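Local coordinates for dTDP-glucose 4,6-dehydratase (Klebsiella pneumoniae, PDB 5U4Q), which binds NAD and probably acts on a nucleotide sugar, as a dTDP-glucose 4,6-dehydratase or a related epimerase, at residues Asn105-Glu114 and Thr157-Tyr168. Residues are numbered along the deposited sequence; the frame is centred on the assembly and turned at random. Where two conformers were deposited one is given.
Sequences NLMGYLNILE and TKKANELMAHTY. With NAD (nicotinamide-adenine-dinucleotide), chain C.
Tyr168 OH donates to Glu114 OE2 across 2.7 Å, meeting the carboxylate on its anti side but tilted out of its plane, and the ring stands almost perpendicular to the carboxylate. Arg117 forms a salt bridge with the same oxygen, which probably favours the charged carboxylate. At the other end of the contact, Asn161 ND2 gives a nearly straight hydrogen bond of 2.8 Å to Asn105 O. That carbonyl, part of the wider pi-type turn at 105-107, is not taken by Tyr109 N and receives the amide instead. Asn105 in turn sends ND2 to Thr157 OG1 (3.1 Å), while its OD1 takes the N-H of Gln88; Thr157 OG1 is also bonded to Tyr154 O.

The Asn161 amide does double duty: while bonded to Asn105 it lies flat over one face of the Tyr109 ring, the two planes only 11° apart, and Asn161 CB sits almost on the ring normal, 3.8 Å from the centroid. With CG of Tyr109 anti to the backbone N (chi1 -168°), the ring reaches obliquely across the second helix until OH touches Ala165 CB. That hydroxyl is buried without a polar partner. Between the polar ends, selenomethionine Met164 enters as a knob among Leu106, Tyr109, Leu110 and Leu113. Its CB meets Leu113 CD1 at 3.6 Å; the CE contacts belong to one of two conformers and are less certain. Leu113 also presses CB over a face of Tyr168.

Lys158 NZ donates a hydrogen bond to O3D of the nicotinamide ribose, as the lysine of the family's Tyr-x-x-x-Lys motif does. Lys159 pairs with Asp148, and Asn111 with Tyr99, of the second subunit. The axes of these near-parallel helices pass 9.7 Å apart at -24°, on one side of the Rossmann sheet, where Leu113 and Ala165 rest on strand 123-129 and Ile112 packs on helix 67-77.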
ATOM      1  N   ASN A 105       0.202  -9.912   0.812  1.00 17.16           N
ATOM      2  CA  ASN A 105      -0.629  -8.810   0.360  1.00 16.70           C
ATOM      3  C   ASN A 105       0.067  -7.725  -0.441  1.00 15.98           C
ATOM      4  O   ASN A 105      -0.607  -6.985  -1.138  1.00 18.37           O
ATOM      5  CB  ASN A 105      -1.380  -8.143   1.523  1.00 19.38           C
ATOM      6  CG  ASN A 105      -2.296  -9.094   2.288  1.00 19.15           C
ATOM      7  OD1 ASN A 105      -2.299 -10.319   2.080  1.00 20.94           O
ATOM      8  ND2 ASN A 105      -3.061  -8.526   3.234  1.00 21.94           N
ATOM      9  N   LEU A 106       1.390  -7.591  -0.354  1.00 15.04           N
ATOM     10  CA  LEU A 106       2.107  -6.608  -1.168  1.00 15.46           C
ATOM     11  C   LEU A 106       2.836  -7.310  -2.323  1.00 15.30           C
ATOM     12  O   LEU A 106       2.462  -7.137  -3.495  1.00 15.90           O
ATOM     13  CB  LEU A 106       3.044  -5.750  -0.307  1.00 16.13           C
ATOM     14  CG  LEU A 106       2.305  -4.916   0.756  1.00 16.14           C
ATOM     15  CD1 LEU A 106       3.306  -4.276   1.692  1.00 17.62           C
ATOM     16  CD2 LEU A 106       1.421  -3.860   0.117  1.00 17.07           C
HETATM   17  N   MSE A 107       3.810  -8.155  -2.001  1.00 15.93           N
HETATM   18  CA  MSE A 107       4.560  -8.869  -3.058  1.00 16.86           C
HETATM   19  C   MSE A 107       3.669  -9.812  -3.814  1.00 14.95           C
HETATM   20  O   MSE A 107       3.746  -9.917  -5.052  1.00 15.49           O
HETATM   21  CB  MSE A 107       5.685  -9.664  -2.418  1.00 20.20           C
HETATM   22  CG  MSE A 107       6.535 -10.488  -3.387  1.00 22.78           C
HETATM   23 SE   MSE A 107       7.534  -9.373  -4.662  1.00 30.93          SE
HETATM   24  CE  MSE A 107       8.743  -8.501  -3.371  1.00 30.14           C
ATOM     25  N   GLY A 108       2.827 -10.535  -3.098  1.00 14.10           N
ATOM     26  CA  GLY A 108       1.919 -11.445  -3.752  1.00 13.66           C
ATOM     27  C   GLY A 108       1.000 -10.761  -4.746  1.00 13.39           C
ATOM     28  O   GLY A 108       0.724 -11.276  -5.841  1.00 14.66           O
ATOM     29  N   TYR A 109       0.545  -9.563  -4.386  1.00 13.34           N
ATOM     30  CA  TYR A 109      -0.357  -8.812  -5.255  1.00 13.27           C
ATOM     31  C   TYR A 109       0.406  -8.377  -6.510  1.00 14.46           C
ATOM     32  O   TYR A 109      -0.142  -8.398  -7.608  1.00 13.46           O
ATOM     33  CB  TYR A 109      -0.998  -7.623  -4.517  1.00 13.21           C
ATOM     34  CG  TYR A 109      -2.146  -7.016  -5.313  1.00 13.44           C
ATOM     35  CD1 TYR A 109      -3.354  -7.660  -5.404  1.00 15.10           C
ATOM     36  CD2 TYR A 109      -2.000  -5.827  -6.000  1.00 12.64           C
ATOM     37  CE1 TYR A 109      -4.398  -7.136  -6.176  1.00 15.70           C
ATOM     38  CE2 TYR A 109      -3.011  -5.300  -6.760  1.00 13.17           C
ATOM     39  CZ  TYR A 109      -4.224  -5.942  -6.833  1.00 13.51           C
ATOM     40  OH  TYR A 109      -5.239  -5.419  -7.601  1.00 14.26           O
ATOM     41  N   LEU A 110       1.669  -7.982  -6.358  1.00 13.35           N
ATOM     42  CA  LEU A 110       2.468  -7.623  -7.526  1.00 14.25           C
ATOM     43  C   LEU A 110       2.619  -8.820  -8.461  1.00 15.00           C
ATOM     44  O   LEU A 110       2.518  -8.641  -9.667  1.00 14.52           O
ATOM     45  CB  LEU A 110       3.840  -7.088  -7.141  1.00 15.52           C
ATOM     46  CG  LEU A 110       4.715  -6.637  -8.327  1.00 16.68           C
ATOM     47  CD1 LEU A 110       4.055  -5.589  -9.210  1.00 17.97           C
ATOM     48  CD2 LEU A 110       6.075  -6.160  -7.831  1.00 19.83           C
ATOM     49  N   ASN A 111       2.844 -10.025  -7.914  1.00 13.86           N
ATOM     50  CA  ASN A 111       2.953 -11.226  -8.779  1.00 14.74           C
ATOM     51  C   ASN A 111       1.670 -11.427  -9.576  1.00 15.03           C
ATOM     52  O   ASN A 111       1.714 -11.783 -10.751  1.00 16.13           O
ATOM     53  CB  ASN A 111       3.346 -12.467  -7.970  1.00 15.47           C
ATOM     54  CG  ASN A 111       4.750 -12.358  -7.419  1.00 17.46           C
ATOM     55  OD1 ASN A 111       5.559 -11.594  -7.957  1.00 22.56           O
ATOM     56  ND2 ASN A 111       5.049 -13.075  -6.336  1.00 17.69           N
ATOM     57  N   ILE A 112       0.520 -11.218  -8.941  1.00 14.27           N
ATOM     58  CA  ILE A 112      -0.751 -11.291  -9.644  1.00 14.43           C
ATOM     59  C   ILE A 112      -0.792 -10.245 -10.783  1.00 14.46           C
ATOM     60  O   ILE A 112      -1.184 -10.578 -11.919  1.00 14.09           O
ATOM     61  CB  ILE A 112      -1.951 -11.049  -8.674  1.00 14.64           C
ATOM     62  CG1 ILE A 112      -2.120 -12.207  -7.694  1.00 16.22           C
ATOM     63  CG2 ILE A 112      -3.266 -10.779  -9.409  1.00 16.15           C
ATOM     64  CD1 ILE A 112      -2.731 -13.451  -8.275  1.00 16.10           C
ATOM     65  N   LEU A 113      -0.440  -8.988 -10.478  1.00 13.20           N
ATOM     66  CA  LEU A 113      -0.505  -7.926 -11.490  1.00 13.42           C
ATOM     67  C   LEU A 113       0.427  -8.212 -12.663  1.00 13.47           C
ATOM     68  O   LEU A 113       0.043  -8.025 -13.812  1.00 14.92           O
ATOM     69  CB  LEU A 113      -0.205  -6.567 -10.881  1.00 14.02           C
ATOM     70  CG  LEU A 113      -1.250  -5.992  -9.918  1.00 13.73           C
ATOM     71  CD1 LEU A 113      -0.694  -4.732  -9.257  1.00 14.68           C
ATOM     72  CD2 LEU A 113      -2.538  -5.695 -10.642  1.00 14.92           C
ATOM     73  N   GLU A 114       1.632  -8.676 -12.343  1.00 14.25           N
ATOM     74  CA  GLU A 114       2.613  -9.029 -13.387  1.00 15.76           C
ATOM     75  C   GLU A 114       2.096 -10.141 -14.266  1.00 15.96           C
ATOM     76  O   GLU A 114       2.241 -10.082 -15.499  1.00 16.09           O
ATOM     77  CB  GLU A 114       3.965  -9.359 -12.774  1.00 16.49           C
ATOM     78  CG  GLU A 114       4.758  -8.109 -12.429  1.00 17.41           C
ATOM     79  CD  GLU A 114       5.243  -7.375 -13.674  1.00 18.04           C
ATOM     80  OE1 GLU A 114       6.142  -7.948 -14.326  1.00 20.23           O
ATOM     81  OE2 GLU A 114       4.775  -6.260 -13.980  1.00 17.55           O
ATOM     82  N   THR A 157      -2.416  -2.367   3.439  1.00 15.30           N
ATOM     83  CA  THR A 157      -2.061  -3.239   2.303  1.00 15.23           C
ATOM     84  C   THR A 157      -3.196  -3.331   1.282  1.00 14.70           C
ATOM     85  O   THR A 157      -2.931  -3.420   0.079  1.00 14.63           O
ATOM     86  CB  THR A 157      -1.569  -4.666   2.700  1.00 14.92           C
ATOM     87  OG1 THR A 157      -2.616  -5.439   3.256  1.00 16.77           O
ATOM     88  CG2 THR A 157      -0.346  -4.605   3.637  1.00 16.83           C
ATOM     89  N   LYS A 158      -4.440  -3.330   1.748  1.00 13.79           N
ATOM     90  CA  LYS A 158      -5.568  -3.370   0.826  1.00 13.86           C
ATOM     91  C   LYS A 158      -5.670  -2.091  -0.006  1.00 13.87           C
ATOM     92  O   LYS A 158      -5.941  -2.139  -1.226  1.00 13.71           O
ATOM     93  CB  LYS A 158      -6.873  -3.732   1.545  1.00 14.41           C
ATOM     94  CG  LYS A 158      -6.906  -5.163   2.103  1.00 15.26           C
ATOM     95  CD  LYS A 158      -6.663  -6.230   1.024  1.00 15.61           C
ATOM     96  CE  LYS A 158      -7.194  -7.602   1.448  1.00 16.39           C
ATOM     97  NZ  LYS A 158      -7.065  -8.637   0.348  1.00 16.73           N
ATOM     98  N   LYS A 159      -5.466  -0.931   0.627  1.00 13.54           N
ATOM     99  CA  LYS A 159      -5.439   0.312  -0.128  1.00 12.95           C
ATOM    100  C   LYS A 159      -4.249   0.299  -1.085  1.00 13.78           C
ATOM    101  O   LYS A 159      -4.372   0.744  -2.224  1.00 14.17           O
ATOM    102  CB  LYS A 159      -5.433   1.547   0.779  1.00 14.99           C
ATOM    103  CG  LYS A 159      -5.310   2.856   0.047  1.00 15.74           C
ATOM    104  CD  LYS A 159      -6.361   3.170  -1.042  1.00 18.05           C
ATOM    105  CE  LYS A 159      -6.007   4.549  -1.638  1.00 21.08           C
ATOM    106  NZ  LYS A 159      -6.793   4.997  -2.818  1.00 22.92           N
ATOM    107  N   ALA A 160      -3.114  -0.238  -0.635  1.00 13.73           N
ATOM    108  CA  ALA A 160      -1.986  -0.361  -1.543  1.00 13.44           C
ATOM    109  C   ALA A 160      -2.355  -1.200  -2.763  1.00 12.79           C
ATOM    110  O   ALA A 160      -1.897  -0.896  -3.872  1.00 14.41           O
ATOM    111  CB  ALA A 160      -0.752  -0.937  -0.854  1.00 12.94           C
ATOM    112  N   ASN A 161      -3.131  -2.266  -2.572  1.00 13.03           N
ATOM    113  CA  ASN A 161      -3.573  -3.107  -3.723  1.00 12.56           C
ATOM    114  C   ASN A 161      -4.381  -2.243  -4.692  1.00 13.55           C
ATOM    115  O   ASN A 161      -4.177  -2.324  -5.913  1.00 12.94           O
ATOM    116  CB  ASN A 161      -4.452  -4.263  -3.268  1.00 13.26           C
ATOM    117  CG  ASN A 161      -3.705  -5.382  -2.510  1.00 14.79           C
ATOM    118  OD1 ASN A 161      -4.348  -6.372  -2.160  1.00 16.49           O
ATOM    119  ND2 ASN A 161      -2.399  -5.297  -2.373  1.00 14.66           N
ATOM    120  N   GLU A 162      -5.279  -1.410  -4.170  1.00 12.74           N
ATOM    121  CA  GLU A 162      -6.085  -0.536  -5.048  1.00 12.28           C
ATOM    122  C   GLU A 162      -5.172   0.412  -5.839  1.00 12.77           C
ATOM    123  O   GLU A 162      -5.395   0.640  -7.033  1.00 12.45           O
ATOM    124  CB  GLU A 162      -7.141   0.232  -4.250  1.00 12.13           C
ATOM    125  CG  GLU A 162      -8.175  -0.648  -3.545  1.00 13.00           C
ATOM    126  CD  GLU A 162      -9.229   0.134  -2.798  1.00 13.85           C
ATOM    127  OE1 GLU A 162      -9.310   1.383  -2.963  1.00 15.09           O
ATOM    128  OE2 GLU A 162     -10.022  -0.490  -2.041  1.00 14.55           O
ATOM    129  N   LEU A 163      -4.141   0.945  -5.166  1.00 13.24           N
ATOM    130  CA  LEU A 163      -3.211   1.876  -5.825  1.00 12.99           C
ATOM    131  C   LEU A 163      -2.434   1.190  -6.922  1.00 13.81           C
ATOM    132  O   LEU A 163      -2.252   1.741  -8.013  1.00 14.13           O
ATOM    133  CB  LEU A 163      -2.251   2.497  -4.818  1.00 14.19           C
ATOM    134  CG  LEU A 163      -2.861   3.487  -3.820  1.00 14.63           C
ATOM    135  CD1 LEU A 163      -1.945   3.599  -2.622  1.00 17.54           C
ATOM    136  CD2 LEU A 163      -3.132   4.840  -4.470  1.00 15.88           C
HETATM  137  N   MSE A 164      -1.977  -0.027  -6.630  0.65 12.56           N
HETATM  138  CA  MSE A 164      -1.220  -0.814  -7.592  0.65 12.96           C
HETATM  139  C   MSE A 164      -2.105  -1.191  -8.768  0.65 12.89           C
HETATM  140  O   MSE A 164      -1.677  -1.122  -9.920  0.65 13.34           O
HETATM  141  CB  MSE A 164      -0.596  -2.027  -6.881  0.65 12.87           C
HETATM  142  CG  MSE A 164       0.411  -1.575  -5.813  0.65 12.97           C
HETATM  143 SE   MSE A 164       0.773  -2.972  -4.458  0.65 13.64          SE
HETATM  144  CE  MSE A 164       1.731  -4.265  -5.572  0.65 14.26           C
ATOM    145  N   ALA A 165      -3.353  -1.583  -8.495  1.00 13.43           N
ATOM    146  CA  ALA A 165      -4.313  -1.901  -9.555  1.00 12.64           C
ATOM    147  C   ALA A 165      -4.502  -0.677 -10.468  1.00 13.62           C
ATOM    148  O   ALA A 165      -4.483  -0.809 -11.707  1.00 13.20           O
ATOM    149  CB  ALA A 165      -5.661  -2.345  -8.985  1.00 12.32           C
ATOM    150  N   HIS A 166      -4.615   0.493  -9.863  1.00 13.10           N
ATOM    151  CA  HIS A 166      -4.816   1.716 -10.664  1.00 13.35           C
ATOM    152  C   HIS A 166      -3.652   1.903 -11.638  1.00 13.96           C
ATOM    153  O   HIS A 166      -3.862   2.157 -12.836  1.00 13.79           O
ATOM    154  CB  HIS A 166      -4.927   2.960  -9.818  1.00 13.53           C
ATOM    155  CG  HIS A 166      -5.215   4.157 -10.645  1.00 13.51           C
ATOM    156  ND1 HIS A 166      -4.227   4.994 -11.130  1.00 13.84           N
ATOM    157  CD2 HIS A 166      -6.377   4.572 -11.205  1.00 15.06           C
ATOM    158  CE1 HIS A 166      -4.780   5.884 -11.936  1.00 16.06           C
ATOM    159  NE2 HIS A 166      -6.083   5.664 -11.985  1.00 15.39           N
ATOM    160  N   THR A 167      -2.420   1.775 -11.131  0.70 14.09           N
ATOM    161  CA  THR A 167      -1.247   1.942 -12.002  0.70 14.68           C
ATOM    162  C   THR A 167      -1.177   0.915 -13.146  0.70 15.15           C
ATOM    163  O   THR A 167      -0.807   1.258 -14.252  0.70 15.82           O
ATOM    164  CB  THR A 167       0.115   1.910 -11.234  0.70 16.28           C
ATOM    165  OG1 THR A 167       0.412   0.583 -10.814  0.70 19.94           O
ATOM    166  CG2 THR A 167       0.129   2.814 -10.065  0.70 16.05           C
ATOM    167  N   TYR A 168      -1.543  -0.333 -12.889  1.00 13.79           N
ATOM    168  CA  TYR A 168      -1.522  -1.358 -13.925  1.00 14.14           C
ATOM    169  C   TYR A 168      -2.647  -1.153 -14.947  1.00 14.45           C
ATOM    170  O   TYR A 168      -2.446  -1.392 -16.157  1.00 14.51           O
ATOM    171  CB  TYR A 168      -1.489  -2.762 -13.294  1.00 13.80           C
ATOM    172  CG  TYR A 168      -0.072  -3.199 -13.031  1.00 15.42           C
ATOM    173  CD1 TYR A 168       0.756  -2.482 -12.182  1.00 16.25           C
ATOM    174  CD2 TYR A 168       0.462  -4.301 -13.677  1.00 14.43           C
ATOM    175  CE1 TYR A 168       2.087  -2.842 -11.997  1.00 15.35           C
ATOM    176  CE2 TYR A 168       1.781  -4.685 -13.473  1.00 13.70           C
ATOM    177  CZ  TYR A 168       2.591  -3.938 -12.649  1.00 14.25           C
ATOM    178  OH  TYR A 168       3.917  -4.270 -12.449  1.00 16.56           O
TER
HETATM  179  PA  NAD C 401      -9.725 -17.364   4.125  1.00 17.91           P
HETATM  180  O1A NAD C 401     -10.737 -18.403   4.417  1.00 16.08           O
HETATM  181  O2A NAD C 401      -8.540 -17.155   5.048  1.00 17.99           O
HETATM  182  O5B NAD C 401      -9.204 -17.611   2.615  1.00 17.16           O
HETATM  183  C5B NAD C 401      -8.011 -17.059   2.072  1.00 16.57           C
HETATM  184  C4B NAD C 401      -7.171 -18.202   1.528  1.00 16.61           C
HETATM  185  O4B NAD C 401      -5.964 -17.576   1.054  1.00 16.29           O
HETATM  186  C3B NAD C 401      -6.786 -19.234   2.580  1.00 16.36           C
HETATM  187  O3B NAD C 401      -7.265 -20.561   2.313  1.00 17.59           O
HETATM  188  C2B NAD C 401      -5.261 -19.130   2.613  1.00 16.36           C
HETATM  189  O2B NAD C 401      -4.610 -20.402   2.802  1.00 17.62           O
HETATM  190  C1B NAD C 401      -4.893 -18.453   1.294  1.00 16.37           C
HETATM  191  N9A NAD C 401      -3.625 -17.707   1.350  1.00 16.30           N
HETATM  192  C8A NAD C 401      -3.259 -16.789   2.274  1.00 16.67           C
HETATM  193  N7A NAD C 401      -2.027 -16.340   2.021  1.00 18.80           N
HETATM  194  C5A NAD C 401      -1.598 -16.959   0.909  1.00 15.92           C
HETATM  195  C6A NAD C 401      -0.344 -16.959   0.128  1.00 16.15           C
HETATM  196  N6A NAD C 401       0.685 -16.188   0.450  1.00 19.08           N
HETATM  197  N1A NAD C 401      -0.309 -17.766  -0.934  1.00 16.71           N
HETATM  198  C2A NAD C 401      -1.321 -18.569  -1.292  1.00 16.58           C
HETATM  199  N3A NAD C 401      -2.482 -18.643  -0.610  1.00 16.60           N
HETATM  200  C4A NAD C 401      -2.645 -17.856   0.486  1.00 16.64           C
HETATM  201  O3  NAD C 401     -10.391 -15.898   4.029  1.00 17.61           O
HETATM  202  PN  NAD C 401     -11.662 -15.411   3.171  1.00 17.13           P
HETATM  203  O1N NAD C 401     -12.127 -16.420   2.205  1.00 16.23           O
HETATM  204  O2N NAD C 401     -12.585 -14.780   4.212  1.00 20.10           O
HETATM  205  O5D NAD C 401     -10.969 -14.198   2.402  1.00 21.16           O
HETATM  206  C5D NAD C 401     -10.918 -14.040   0.987  1.00 18.28           C
HETATM  207  C4D NAD C 401     -10.519 -12.596   0.730  1.00 17.32           C
HETATM  208  O4D NAD C 401     -11.608 -11.718   1.096  1.00 18.57           O
HETATM  209  C3D NAD C 401      -9.296 -12.054   1.461  1.00 17.87           C
HETATM  210  O3D NAD C 401      -8.571 -11.227   0.547  1.00 18.04           O
HETATM  211  C2D NAD C 401      -9.855 -11.172   2.552  1.00 18.27           C
HETATM  212  O2D NAD C 401      -8.985 -10.078   2.909  1.00 22.06           O
HETATM  213  C1D NAD C 401     -11.145 -10.669   1.937  1.00 18.44           C
HETATM  214  N1N NAD C 401     -12.176 -10.365   2.950  1.00 19.57           N
HETATM  215  C2N NAD C 401     -12.945 -11.317   3.526  1.00 19.57           C
HETATM  216  C3N NAD C 401     -13.919 -10.991   4.485  1.00 20.79           C
HETATM  217  C7N NAD C 401     -14.827 -12.012   5.184  1.00 23.23           C
HETATM  218  O7N NAD C 401     -15.766 -11.610   5.888  1.00 24.20           O
HETATM  219  N7N NAD C 401     -14.635 -13.339   5.110  1.00 22.97           N
HETATM  220  C4N NAD C 401     -14.061  -9.675   4.864  1.00 19.67           C
HETATM  221  C5N NAD C 401     -13.257  -8.709   4.275  1.00 20.64           C
HETATM  222  C6N NAD C 401     -12.299  -9.070   3.333  1.00 19.86           C